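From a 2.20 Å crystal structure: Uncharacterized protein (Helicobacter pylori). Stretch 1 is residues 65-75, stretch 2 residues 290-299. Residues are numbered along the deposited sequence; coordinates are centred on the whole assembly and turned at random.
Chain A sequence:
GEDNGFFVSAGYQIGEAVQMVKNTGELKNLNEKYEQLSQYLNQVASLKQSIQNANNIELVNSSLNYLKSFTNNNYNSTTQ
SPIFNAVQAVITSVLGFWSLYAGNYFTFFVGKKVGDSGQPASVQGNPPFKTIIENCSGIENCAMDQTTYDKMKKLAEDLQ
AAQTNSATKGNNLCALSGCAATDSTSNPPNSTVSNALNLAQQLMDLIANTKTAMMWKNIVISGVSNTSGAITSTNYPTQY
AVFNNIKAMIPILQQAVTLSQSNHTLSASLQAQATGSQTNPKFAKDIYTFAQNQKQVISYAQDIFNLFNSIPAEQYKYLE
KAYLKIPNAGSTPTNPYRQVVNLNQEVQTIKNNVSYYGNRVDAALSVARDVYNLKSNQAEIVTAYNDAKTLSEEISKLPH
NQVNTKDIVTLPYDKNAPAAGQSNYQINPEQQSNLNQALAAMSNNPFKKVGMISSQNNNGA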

# COMPACT_ATOMS: atom_id res chain seq x y z
N ASN A 65 -14.38 -6.16 -19.39
CA ASN A 65 -13.57 -7.35 -19.29
C ASN A 65 -12.20 -7.11 -18.64
O ASN A 65 -11.71 -7.96 -17.90
CB ASN A 65 -13.41 -8.02 -20.64
CG ASN A 65 -12.53 -9.27 -20.54
OD1 ASN A 65 -11.34 -9.23 -20.81
ND2 ASN A 65 -13.11 -10.37 -20.11
N TYR A 66 -11.58 -5.96 -18.90
CA TYR A 66 -10.34 -5.64 -18.22
C TYR A 66 -10.57 -5.46 -16.69
O TYR A 66 -9.85 -6.02 -15.86
CB TYR A 66 -9.71 -4.36 -18.82
CG TYR A 66 -8.68 -3.84 -17.87
CD1 TYR A 66 -7.39 -4.43 -17.81
CD2 TYR A 66 -8.99 -2.84 -16.93
CE1 TYR A 66 -6.44 -3.99 -16.90
CE2 TYR A 66 -8.04 -2.38 -16.02
CZ TYR A 66 -6.79 -2.97 -16.00
OH TYR A 66 -5.86 -2.52 -15.08
N LEU A 67 -11.57 -4.64 -16.33
CA LEU A 67 -11.91 -4.39 -14.95
C LEU A 67 -12.10 -5.71 -14.20
O LEU A 67 -11.44 -5.96 -13.15
CB LEU A 67 -13.19 -3.59 -14.92
CG LEU A 67 -13.16 -2.08 -14.64
CD1 LEU A 67 -11.82 -1.48 -14.73
CD2 LEU A 67 -14.14 -1.32 -15.50
N LYS A 68 -12.95 -6.57 -14.75
CA LYS A 68 -13.29 -7.86 -14.12
C LYS A 68 -12.08 -8.75 -14.06
O LYS A 68 -11.84 -9.47 -13.07
CB LYS A 68 -14.39 -8.61 -14.88
CG LYS A 68 -15.69 -7.89 -14.82
CD LYS A 68 -16.74 -8.58 -15.70
CE LYS A 68 -17.91 -9.13 -14.86
NZ LYS A 68 -17.50 -10.33 -14.19
N SER A 69 -11.29 -8.71 -15.11
CA SER A 69 -10.14 -9.58 -15.12
C SER A 69 -9.12 -9.15 -14.01
O SER A 69 -8.48 -9.98 -13.33
CB SER A 69 -9.58 -9.56 -16.51
OG SER A 69 -8.41 -10.29 -16.50
N PHE A 70 -9.02 -7.84 -13.78
CA PHE A 70 -8.10 -7.38 -12.74
C PHE A 70 -8.65 -7.83 -11.38
O PHE A 70 -7.91 -8.34 -10.54
CB PHE A 70 -7.98 -5.87 -12.77
CG PHE A 70 -7.21 -5.30 -11.61
CD1 PHE A 70 -5.85 -5.06 -11.73
CD2 PHE A 70 -7.84 -5.03 -10.40
CE1 PHE A 70 -5.11 -4.54 -10.64
CE2 PHE A 70 -7.14 -4.53 -9.32
CZ PHE A 70 -5.76 -4.28 -9.43
N THR A 71 -9.96 -7.65 -11.18
CA THR A 71 -10.53 -7.99 -9.87
C THR A 71 -10.39 -9.47 -9.59
O THR A 71 -10.16 -9.87 -8.46
CB THR A 71 -11.97 -7.58 -9.77
OG1 THR A 71 -12.05 -6.17 -9.98
CG2 THR A 71 -12.55 -7.91 -8.36
N ASN A 72 -10.54 -10.28 -10.62
CA ASN A 72 -10.43 -11.71 -10.46
C ASN A 72 -9.05 -12.10 -9.95
O ASN A 72 -8.95 -12.85 -8.97
CB ASN A 72 -10.72 -12.40 -11.78
CG ASN A 72 -10.88 -13.89 -11.62
OD1 ASN A 72 -11.83 -14.34 -10.98
ND2 ASN A 72 -9.94 -14.67 -12.16
N ASN A 73 -7.99 -11.57 -10.57
CA ASN A 73 -6.64 -11.83 -10.08
C ASN A 73 -6.38 -11.27 -8.73
O ASN A 73 -5.78 -11.95 -7.86
CB ASN A 73 -5.60 -11.29 -11.06
CG ASN A 73 -5.54 -12.11 -12.27
OD1 ASN A 73 -5.66 -13.31 -12.21
ND2 ASN A 73 -5.41 -11.50 -13.36
N ASN A 74 -6.79 -10.02 -8.53
CA ASN A 74 -6.53 -9.33 -7.27
C ASN A 74 -7.14 -10.08 -6.10
O ASN A 74 -6.53 -10.20 -5.07
CB ASN A 74 -7.09 -7.89 -7.32
CG ASN A 74 -6.55 -7.04 -6.19
OD1 ASN A 74 -5.32 -7.07 -5.89
ND2 ASN A 74 -7.44 -6.30 -5.55
N TYR A 75 -8.37 -10.57 -6.29
CA TYR A 75 -9.13 -11.24 -5.25
C TYR A 75 -8.72 -12.69 -5.02
O TYR A 75 -8.68 -13.15 -3.88
CB TYR A 75 -10.59 -11.15 -5.61
CG TYR A 75 -11.54 -11.62 -4.53
CD1 TYR A 75 -11.83 -10.81 -3.42
CD2 TYR A 75 -12.15 -12.86 -4.64
CE1 TYR A 75 -12.68 -11.24 -2.43
CE2 TYR A 75 -13.03 -13.32 -3.66
CZ TYR A 75 -13.29 -12.50 -2.57
OH TYR A 75 -14.15 -12.93 -1.61
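Stretch 2 290-299: FAQNQKQVIS

Stretch 2 is helical throughout, like stretch 1, and both helices run on beyond the residues given here. The two run in broadly the same direction, with their axes crossing at 46° and approaching to 10.7 Å. The backbones are closer near the start of both stretches, where Leu67 CA lies 6.9 Å from Ala291 CA. Farther along, Asn74 CA and Val297 CA are 9.9 Å apart. Together the two stretches bury 456 Å².

Asn65 makes no contact. The CA-to-CB bond of Tyr66 points sideways, but its ring reaches Gln294, with CE2 3.6 Å from Gln294 OE1. Water 1 also links the pair. It lies 2.4 Å from Tyr66 OH and donates a hydrogen bond to Gln294 OE1 at 2.8 Å.

Leu67 packs against the first turn of stretch 2. Its CB is 3.4 Å from Phe290 CE2, and its CD2 is 4.0 Å from Ala291 CB. Its carbonyl oxygen accepts a nearly straight hydrogen bond from Gln294, with NE2 to Leu67 O at 2.9 Å. The same oxygen accepts the helical bond from Thr71 N at 3.0 Å, so the side-chain amide adds to the helix bond without replacing it.

Lys68 points away, yet its CG still lies 4.0 Å from Phe290 CE2. Ser69 stays clear. Phe70 points toward stretch 2 in the t rotamer. Its CD2 is 3.3 Å from Gln294 CD and its CZ is 3.5 Å from Ile298 CD1.

Thr71 OG1 is 3.4 Å from Phe290 CZ and 2.9 Å from Gln294 NE2. Gln294 thus sits as a knob among Tyr66, Leu67, Phe70 and Thr71. Asn72 and Asn73 are out of reach. Asn74 ND2 approaches Val297 CG1 at 4.2 Å, and Tyr75 lies beyond the contact.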

# COMPACT_ATOMS: atom_id res chain seq x y z
N PHE A 290 -17.67 0.63 -10.08
CA PHE A 290 -16.69 -0.44 -10.18
C PHE A 290 -15.32 0.13 -10.58
O PHE A 290 -14.29 -0.10 -9.93
CB PHE A 290 -17.18 -1.44 -11.23
CG PHE A 290 -16.37 -2.70 -11.31
CD1 PHE A 290 -15.74 -3.21 -10.19
CD2 PHE A 290 -16.25 -3.39 -12.52
CE1 PHE A 290 -14.99 -4.38 -10.27
CE2 PHE A 290 -15.51 -4.57 -12.60
CZ PHE A 290 -14.89 -5.07 -11.48
N ALA A 291 -15.31 0.92 -11.64
CA ALA A 291 -14.06 1.51 -12.19
C ALA A 291 -13.43 2.50 -11.21
O ALA A 291 -12.22 2.41 -10.95
CB ALA A 291 -14.34 2.14 -13.56
N GLN A 292 -14.20 3.40 -10.62
CA GLN A 292 -13.64 4.28 -9.58
C GLN A 292 -13.00 3.50 -8.49
O GLN A 292 -11.85 3.78 -8.09
CB GLN A 292 -14.71 5.15 -8.98
CG GLN A 292 -15.21 6.18 -9.96
CD GLN A 292 -16.42 6.92 -9.43
OE1 GLN A 292 -16.30 7.90 -8.70
NE2 GLN A 292 -17.58 6.47 -9.79
N ASN A 293 -13.71 2.47 -8.00
CA ASN A 293 -13.18 1.69 -6.85
C ASN A 293 -11.88 1.02 -7.20
O ASN A 293 -10.95 1.00 -6.38
CB ASN A 293 -14.17 0.60 -6.36
CG ASN A 293 -15.37 1.18 -5.66
OD1 ASN A 293 -15.33 2.29 -5.16
ND2 ASN A 293 -16.43 0.43 -5.63
N GLN A 294 -11.80 0.46 -8.41
CA GLN A 294 -10.60 -0.24 -8.81
C GLN A 294 -9.45 0.78 -8.98
O GLN A 294 -8.30 0.45 -8.69
CB GLN A 294 -10.81 -1.00 -10.11
CG GLN A 294 -9.63 -1.91 -10.44
CD GLN A 294 -9.99 -2.88 -11.56
OE1 GLN A 294 -9.51 -2.76 -12.72
NE2 GLN A 294 -10.87 -3.85 -11.24
N LYS A 295 -9.74 2.00 -9.41
CA LYS A 295 -8.68 3.02 -9.47
C LYS A 295 -8.22 3.36 -8.03
O LYS A 295 -7.00 3.48 -7.77
CB LYS A 295 -9.15 4.27 -10.21
CG LYS A 295 -7.98 5.26 -10.43
CD LYS A 295 -8.52 6.61 -10.86
CE LYS A 295 -7.52 7.56 -11.55
NZ LYS A 295 -6.14 7.37 -11.08
N GLN A 296 -9.16 3.45 -7.08
CA GLN A 296 -8.79 3.75 -5.69
C GLN A 296 -7.91 2.63 -5.12
O GLN A 296 -7.01 2.87 -4.31
CB GLN A 296 -10.05 3.94 -4.84
CG GLN A 296 -9.69 4.21 -3.42
CD GLN A 296 -8.80 5.45 -3.28
OE1 GLN A 296 -9.27 6.54 -3.56
NE2 GLN A 296 -7.55 5.30 -2.84
N VAL A 297 -8.17 1.39 -5.56
CA VAL A 297 -7.34 0.26 -5.08
C VAL A 297 -5.89 0.45 -5.54
O VAL A 297 -4.98 0.33 -4.73
CB VAL A 297 -7.88 -1.11 -5.57
CG1 VAL A 297 -6.83 -2.20 -5.33
CG2 VAL A 297 -9.20 -1.43 -4.88
N ILE A 298 -5.70 0.75 -6.84
CA ILE A 298 -4.40 1.03 -7.40
C ILE A 298 -3.76 2.22 -6.70
O ILE A 298 -2.57 2.24 -6.42
CB ILE A 298 -4.49 1.33 -8.91
CG1 ILE A 298 -5.03 0.12 -9.69
CG2 ILE A 298 -3.14 1.76 -9.43
CD1 ILE A 298 -4.21 -1.11 -9.48
N SER A 299 -4.57 3.21 -6.39
CA SER A 299 -4.08 4.39 -5.78
C SER A 299 -3.58 4.09 -4.34
O SER A 299 -2.55 4.65 -3.90
CB SER A 299 -5.18 5.43 -5.84
OG SER A 299 -4.78 6.42 -4.99
O HOH W 1 -6.82 -2.11 -12.87